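Local coordinates for trehalose synthase regulatory protein (Candida albicans, PDB 5HUS) that probably serves as a non-catalytic regulatory subunit of the trehalose-making enzyme complex, using a C-terminal domain built like a trehalose-phosphatase of the HAD superfamily, at residues A[99-104]-A[110-115]; A[132-135]-A[139-142]; A[262-267]-A[287-292]. All blocks are in the same frame, centred on the assembly; numbering follows the deposited sequence.

Contact 1 is buried, whereas contacts 2 and 3 lie at the surface, on opposite sides of the chain's centre. Contact 1 is also the largest: two short strands of one hairpin, at the edge of the main sheet, join by backbone hydrogen bonds and cover them with aromatic and aliphatic side chains. In contact 2 a valine packs on a strand of the smaller antiparallel sheet, and water links the backbones; in contact 3 a single hydrogen bond from an asparagine side-chain amide joins a helix to a loop. Contacts 1 and 2 follow one another, because strand 111-112 leads into helix 116-136; their centres are 28 Å apart.

Contact 1. Residues A[99-104]-A[110-115]; sequences GNFVKL and WISLAD
Val102 and Ile111 face each other as an antiparallel hydrogen-bonded pair: Ile111 N donates to Val102 O at 2.7 Å, and Val102 N returns a bond to Ile111 O. Next to them Phe101 and Ser112 form a non-hydrogen-bonded pair, where Phe101 CA makes a C-H...O contact with Ile111 O at 3.2 Å. On the face that carries Phe101, Ser112 OG lies 3.5 Å from Phe101 CE1, oblique to the ring, and donates a hydrogen bond to Ala114 O. Beyond the strands Asn100 O takes a straight bond from Ala114 N (3.1 Å, 171°), lying in the carbonyl plane on a lone pair, and a weak, bent one from Leu113 N.

At the other end Lys103 lies across Trp110 nearly at a right angle. Its CE sits over one face of the indole, 3.5 Å from the centroid of the five-membered ring, in a CH-pi contact; the bend at chi3 (-73°) folds the chain onto that face. Trp110 CE3 also meets Phe101 CB at 3.7 Å.

This hairpin ends the central sheet of the HAD-like core, with strand 111-112 outermost and strand 101-103 running antiparallel to strand 93-96. Asn100 and Phe101 both face Ala96 there, a classic beta bulge.

Farther out, Asp83 receives both polar ends of the crossed pair, by a salt bridge from Lys103 NZ and a hydrogen bond from Trp110 NE1. Helix 200-213 covers Val102 and Leu113, while helix 218-223 covers Ile111 and Leu104, whose CD1 atoms touch at 3.7 Å.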
# COMPACT_ATOMS: atom_id res chain seq x y z
N GLY A 99 3.33 2.83 3.18
CA GLY A 99 4.47 3.40 2.50
C GLY A 99 5.44 4.19 3.37
O GLY A 99 6.55 4.49 2.94
N ASN A 100 5.03 4.53 4.59
CA ASN A 100 5.88 5.34 5.46
C ASN A 100 7.17 4.63 5.87
O ASN A 100 8.17 5.28 6.18
CB ASN A 100 5.10 5.77 6.71
CG ASN A 100 4.09 6.85 6.42
OD1 ASN A 100 4.45 8.03 6.29
ND2 ASN A 100 2.83 6.46 6.28
N PHE A 101 7.14 3.31 5.87
CA PHE A 101 8.30 2.51 6.27
C PHE A 101 8.48 1.32 5.34
O PHE A 101 7.51 0.69 4.95
CB PHE A 101 8.15 2.02 7.71
CG PHE A 101 7.81 3.11 8.68
CD1 PHE A 101 8.80 3.95 9.18
CD2 PHE A 101 6.50 3.30 9.09
CE1 PHE A 101 8.48 4.97 10.07
CE2 PHE A 101 6.17 4.32 9.98
CZ PHE A 101 7.17 5.15 10.47
N VAL A 102 9.73 1.02 5.01
CA VAL A 102 10.05 -0.05 4.07
C VAL A 102 11.12 -0.97 4.65
O VAL A 102 12.16 -0.49 5.10
CB VAL A 102 10.56 0.49 2.71
CG1 VAL A 102 11.03 -0.67 1.81
CG2 VAL A 102 9.48 1.31 2.01
N LYS A 103 10.85 -2.27 4.64
CA LYS A 103 11.88 -3.24 4.98
C LYS A 103 12.19 -4.06 3.72
O LYS A 103 11.42 -4.95 3.34
CB LYS A 103 11.46 -4.13 6.16
CG LYS A 103 12.48 -5.20 6.51
CD LYS A 103 12.13 -5.90 7.83
CE LYS A 103 12.39 -4.99 9.02
NZ LYS A 103 12.26 -5.69 10.34
N LEU A 104 13.30 -3.72 3.08
CA LEU A 104 13.75 -4.41 1.88
C LEU A 104 14.02 -5.88 2.18
O LEU A 104 14.34 -6.24 3.31
CB LEU A 104 15.01 -3.75 1.33
CG LEU A 104 14.89 -2.26 0.99
CD1 LEU A 104 16.27 -1.67 0.73
CD2 LEU A 104 13.98 -2.05 -0.21
N TRP A 110 14.18 -1.22 9.28
CA TRP A 110 13.25 -0.46 8.46
C TRP A 110 13.87 0.83 7.97
O TRP A 110 14.61 1.51 8.70
CB TRP A 110 11.98 -0.11 9.24
CG TRP A 110 11.14 -1.28 9.63
CD1 TRP A 110 11.25 -2.03 10.76
CD2 TRP A 110 10.03 -1.82 8.90
NE1 TRP A 110 10.29 -3.01 10.78
CE2 TRP A 110 9.53 -2.90 9.65
CE3 TRP A 110 9.42 -1.49 7.68
CZ2 TRP A 110 8.43 -3.66 9.22
CZ3 TRP A 110 8.33 -2.25 7.26
CH2 TRP A 110 7.85 -3.32 8.03
N ILE A 111 13.55 1.17 6.73
CA ILE A 111 13.82 2.48 6.18
C ILE A 111 12.64 3.38 6.46
O ILE A 111 11.50 3.02 6.21
CB ILE A 111 14.04 2.42 4.67
CG1 ILE A 111 15.29 1.60 4.34
CG2 ILE A 111 14.13 3.84 4.09
CD1 ILE A 111 15.38 1.23 2.88
N SER A 112 12.91 4.57 7.00
CA SER A 112 11.85 5.52 7.25
C SER A 112 11.75 6.51 6.09
O SER A 112 12.56 7.44 5.97
CB SER A 112 12.08 6.26 8.57
OG SER A 112 10.97 7.09 8.88
N LEU A 113 10.77 6.29 5.23
CA LEU A 113 10.45 7.25 4.19
C LEU A 113 9.78 8.47 4.83
O LEU A 113 9.99 9.61 4.40
CB LEU A 113 9.54 6.61 3.13
CG LEU A 113 9.30 7.34 1.82
CD1 LEU A 113 10.60 7.85 1.20
CD2 LEU A 113 8.59 6.39 0.85
N ALA A 114 8.98 8.22 5.86
CA ALA A 114 8.44 9.28 6.70
C ALA A 114 9.60 10.03 7.34
O ALA A 114 10.59 9.43 7.76
CB ALA A 114 7.51 8.71 7.76
N ASP A 115 9.49 11.36 7.39
CA ASP A 115 10.47 12.18 8.08
C ASP A 115 10.11 12.30 9.56
O ASP A 115 9.01 12.72 9.90
CB ASP A 115 10.54 13.58 7.45
CG ASP A 115 11.59 14.44 8.10
OD1 ASP A 115 12.78 14.25 7.78
OD2 ASP A 115 11.22 15.28 8.95

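Contact 2. Residues A[132-135]-A[139-142]; sequences SKVE and GSFC
Val134 turns its CG1 anti to the backbone N (chi1 170°), which leaves CG2 anti to the carbonyl carbon, and the two methyls thereby meet different parts of segment 139-142. Val134 CG1 comes up to the Ser140 backbone, 3.3 Å from Ser140 O. Val134 CG2 lies against the next peptide, 3.7 Å from Phe141 C, and goes on to Cys142 CB at 4.0 Å. The valine thus spans three successive residues of the facing chain. Ser140, for its part, holds OG between its own backbone N and carbonyl carbon (chi1 70°). That places Ser140 OG close to the helix, 3.4 Å from Val134 CA, but its hydrogen bond goes to Leu137 O, in the turn that joins the two segments.

No direct hydrogen bond crosses between the segments. A water takes that place: it lies 2.8 Å from Val134 O and 2.8 Å from Ser140 O. It can donate to either carbonyl and so bridge the end of the helix and the start of the strand, although there are more acceptors about it than it has protons.

Strand 149-152 fills in the surroundings. Phe151 touches both Val134 and Ser140, and Val149 touches Cys142. Phe141 points away from the helix and stacks on the ring of His152.

Helix 116-136 ends here, a tight turn reverses the chain, and strand 141-144 begins, an outermost strand of the four-stranded antiparallel sheet, with Val134 making the apolar contact across the two segments. Helix 116-136 followed by strands 141-144 and 149-152 forms an alpha-beta-beta unit, consistent with the cap domain of trehalose-phosphatases of the HAD superfamily.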
# COMPACT_ATOMS: atom_id res chain seq x y z
N SER A 132 -10.59 14.67 19.90
CA SER A 132 -11.65 15.61 20.24
C SER A 132 -12.94 15.32 19.47
O SER A 132 -14.04 15.62 19.95
CB SER A 132 -11.20 17.06 19.98
OG SER A 132 -11.19 17.35 18.59
N LYS A 133 -12.80 14.74 18.28
CA LYS A 133 -13.97 14.31 17.51
C LYS A 133 -14.59 13.08 18.16
O LYS A 133 -15.81 12.95 18.20
CB LYS A 133 -13.59 14.00 16.06
CG LYS A 133 -12.92 15.14 15.32
CD LYS A 133 -13.81 16.37 15.25
CE LYS A 133 -13.15 17.47 14.42
NZ LYS A 133 -13.98 18.71 14.40
N VAL A 134 -13.73 12.19 18.64
CA VAL A 134 -14.19 10.96 19.29
C VAL A 134 -15.08 11.29 20.48
O VAL A 134 -16.12 10.66 20.67
CB VAL A 134 -13.00 10.09 19.75
CG1 VAL A 134 -13.48 8.94 20.62
CG2 VAL A 134 -12.23 9.56 18.54
N GLU A 135 -14.68 12.28 21.26
CA GLU A 135 -15.44 12.70 22.44
C GLU A 135 -16.86 13.12 22.09
O GLU A 135 -17.80 12.82 22.83
CB GLU A 135 -14.73 13.85 23.16
CG GLU A 135 -13.28 13.57 23.52
CD GLU A 135 -12.57 14.78 24.10
OE1 GLU A 135 -12.69 15.88 23.53
OE2 GLU A 135 -11.90 14.62 25.14
N GLY A 139 -19.11 6.00 20.50
CA GLY A 139 -19.02 4.81 19.70
C GLY A 139 -17.84 4.86 18.74
O GLY A 139 -17.38 3.82 18.25
N SER A 140 -17.35 6.06 18.46
CA SER A 140 -16.21 6.20 17.57
C SER A 140 -14.92 6.06 18.35
O SER A 140 -14.92 6.15 19.58
CB SER A 140 -16.26 7.55 16.83
OG SER A 140 -16.01 8.63 17.71
N PHE A 141 -13.81 5.83 17.65
CA PHE A 141 -12.53 5.74 18.32
C PHE A 141 -11.37 6.13 17.41
O PHE A 141 -11.50 6.18 16.19
CB PHE A 141 -12.30 4.33 18.89
CG PHE A 141 -12.64 3.20 17.95
CD1 PHE A 141 -13.93 2.68 17.91
CD2 PHE A 141 -11.66 2.61 17.16
CE1 PHE A 141 -14.24 1.62 17.07
CE2 PHE A 141 -11.96 1.55 16.32
CZ PHE A 141 -13.26 1.06 16.27
N CYS A 142 -10.24 6.42 18.04
CA CYS A 142 -9.04 6.87 17.35
C CYS A 142 -7.97 5.79 17.37
O CYS A 142 -7.66 5.23 18.42
CB CYS A 142 -8.51 8.15 17.99
SG CYS A 142 -6.92 8.71 17.34
O HOH W 1 -16.47 7.90 21.10

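Contact 3. Residues A[262-267]-A[287-292]; sequences YVNSLK and KTAATY
Ala289 O accepts a hydrogen bond from Asn264 ND2 at 2.9 Å, and this one bond carries the contact. Just before it, Thr288 OG1 takes the backbone N of Ala290 at 3.0 Å, an ST turn that shapes the chain as it reaches the helix; the same hydroxyl, like Ala289 N, is hydrogen-bonded to the carboxylate of Glu257, about two turns earlier in the same helix as Asn264. At Ala289 the carbonyl meets the amide almost exactly in the asparagine's own plane, while the donor stands 38° out of the carbonyl plane, away from the lone-pair directions. The N-H...O angle, 141°, is also well short of straight. Two residues on, Thr291 OG1 lies 4.1 Å from Asn264 OD1, too far for a bond. Asn264 OD1 is hydrogen-bonded instead to Thr275 OG1 on strand 272-278, and Thr275 OG1 also accepts from Thr291 N. Tyr292 then joins strand 272-278 by backbone bonds and begins strand 292-294.

Asn264 thus spends both ends of its amide, NH2 on the loop and oxygen on the sheet, which would fix the rotation of the group and tie helix 254-265 to the chain entering strand 292-294, which lies beside strand 272-278.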
# COMPACT_ATOMS: atom_id res chain seq x y z
N TYR A 262 -0.11 4.81 -11.35
CA TYR A 262 1.35 4.96 -11.32
C TYR A 262 2.06 3.77 -11.97
O TYR A 262 2.95 3.95 -12.79
CB TYR A 262 1.85 5.13 -9.87
CG TYR A 262 3.36 5.18 -9.77
CD1 TYR A 262 4.10 6.07 -10.55
CD2 TYR A 262 4.05 4.35 -8.90
CE1 TYR A 262 5.49 6.11 -10.47
CE2 TYR A 262 5.43 4.38 -8.81
CZ TYR A 262 6.15 5.27 -9.60
OH TYR A 262 7.52 5.31 -9.50
N VAL A 263 1.66 2.55 -11.59
CA VAL A 263 2.30 1.37 -12.15
C VAL A 263 2.00 1.27 -13.65
O VAL A 263 2.86 0.88 -14.43
CB VAL A 263 1.85 0.09 -11.42
CG1 VAL A 263 2.37 -1.15 -12.12
CG2 VAL A 263 2.36 0.14 -9.98
N ASN A 264 0.78 1.64 -14.05
CA ASN A 264 0.44 1.68 -15.48
C ASN A 264 1.35 2.62 -16.25
O ASN A 264 1.78 2.31 -17.37
CB ASN A 264 -1.02 2.11 -15.68
CG ASN A 264 -2.01 1.00 -15.38
OD1 ASN A 264 -1.62 -0.16 -15.24
ND2 ASN A 264 -3.28 1.35 -15.29
N SER A 265 1.66 3.76 -15.64
CA SER A 265 2.48 4.78 -16.28
C SER A 265 3.95 4.35 -16.40
O SER A 265 4.69 4.91 -17.20
CB SER A 265 2.38 6.10 -15.52
OG SER A 265 3.17 6.10 -14.34
N LEU A 266 4.35 3.36 -15.61
CA LEU A 266 5.74 2.88 -15.63
C LEU A 266 6.09 2.14 -16.91
O LEU A 266 7.26 1.81 -17.14
CB LEU A 266 6.01 1.97 -14.43
CG LEU A 266 6.11 2.68 -13.08
CD1 LEU A 266 6.28 1.66 -11.95
CD2 LEU A 266 7.25 3.68 -13.07
N LYS A 267 5.09 1.87 -17.75
CA LYS A 267 5.31 1.10 -18.96
C LYS A 267 6.29 1.83 -19.90
O LYS A 267 6.92 1.20 -20.75
CB LYS A 267 3.98 0.83 -19.67
CG LYS A 267 4.07 -0.17 -20.82
CD LYS A 267 2.96 -1.23 -20.78
CE LYS A 267 3.47 -2.53 -20.15
NZ LYS A 267 2.76 -3.76 -20.65
N LYS A 287 -15.62 2.00 -10.81
CA LYS A 287 -14.63 2.28 -11.84
C LYS A 287 -13.20 2.06 -11.34
O LYS A 287 -12.91 2.31 -10.17
CB LYS A 287 -14.79 3.72 -12.35
CG LYS A 287 -16.09 3.96 -13.10
CD LYS A 287 -16.10 3.20 -14.42
CE LYS A 287 -17.46 3.26 -15.08
NZ LYS A 287 -18.50 2.59 -14.25
N THR A 288 -12.33 1.58 -12.22
CA THR A 288 -10.94 1.34 -11.85
C THR A 288 -9.98 1.51 -13.02
O THR A 288 -10.37 1.38 -14.19
CB THR A 288 -10.74 -0.08 -11.28
OG1 THR A 288 -9.38 -0.25 -10.88
CG2 THR A 288 -11.10 -1.13 -12.33
N ALA A 289 -8.72 1.80 -12.70
CA ALA A 289 -7.68 1.91 -13.71
C ALA A 289 -6.89 0.61 -13.83
O ALA A 289 -6.02 0.48 -14.70
CB ALA A 289 -6.74 3.06 -13.39
N ALA A 290 -7.18 -0.36 -12.96
CA ALA A 290 -6.56 -1.67 -13.06
C ALA A 290 -6.93 -2.32 -14.39
O ALA A 290 -8.07 -2.20 -14.84
CB ALA A 290 -6.97 -2.57 -11.90
N THR A 291 -5.97 -2.98 -15.03
CA THR A 291 -6.24 -3.64 -16.30
C THR A 291 -7.02 -4.93 -16.11
O THR A 291 -7.96 -5.22 -16.86
CB THR A 291 -4.94 -3.96 -17.05
OG1 THR A 291 -4.14 -2.78 -17.17
CG2 THR A 291 -5.24 -4.51 -18.45
N TYR A 292 -6.64 -5.70 -15.10
CA TYR A 292 -7.20 -7.03 -14.86
C TYR A 292 -7.99 -7.12 -13.56
O TYR A 292 -7.79 -6.31 -12.65
CB TYR A 292 -6.09 -8.08 -14.84
CG TYR A 292 -5.35 -8.25 -16.14
CD1 TYR A 292 -5.74 -9.21 -17.07
CD2 TYR A 292 -4.24 -7.47 -16.44
CE1 TYR A 292 -5.05 -9.38 -18.26
CE2 TYR A 292 -3.55 -7.63 -17.62
CZ TYR A 292 -3.96 -8.59 -18.53
OH TYR A 292 -3.27 -8.75 -19.72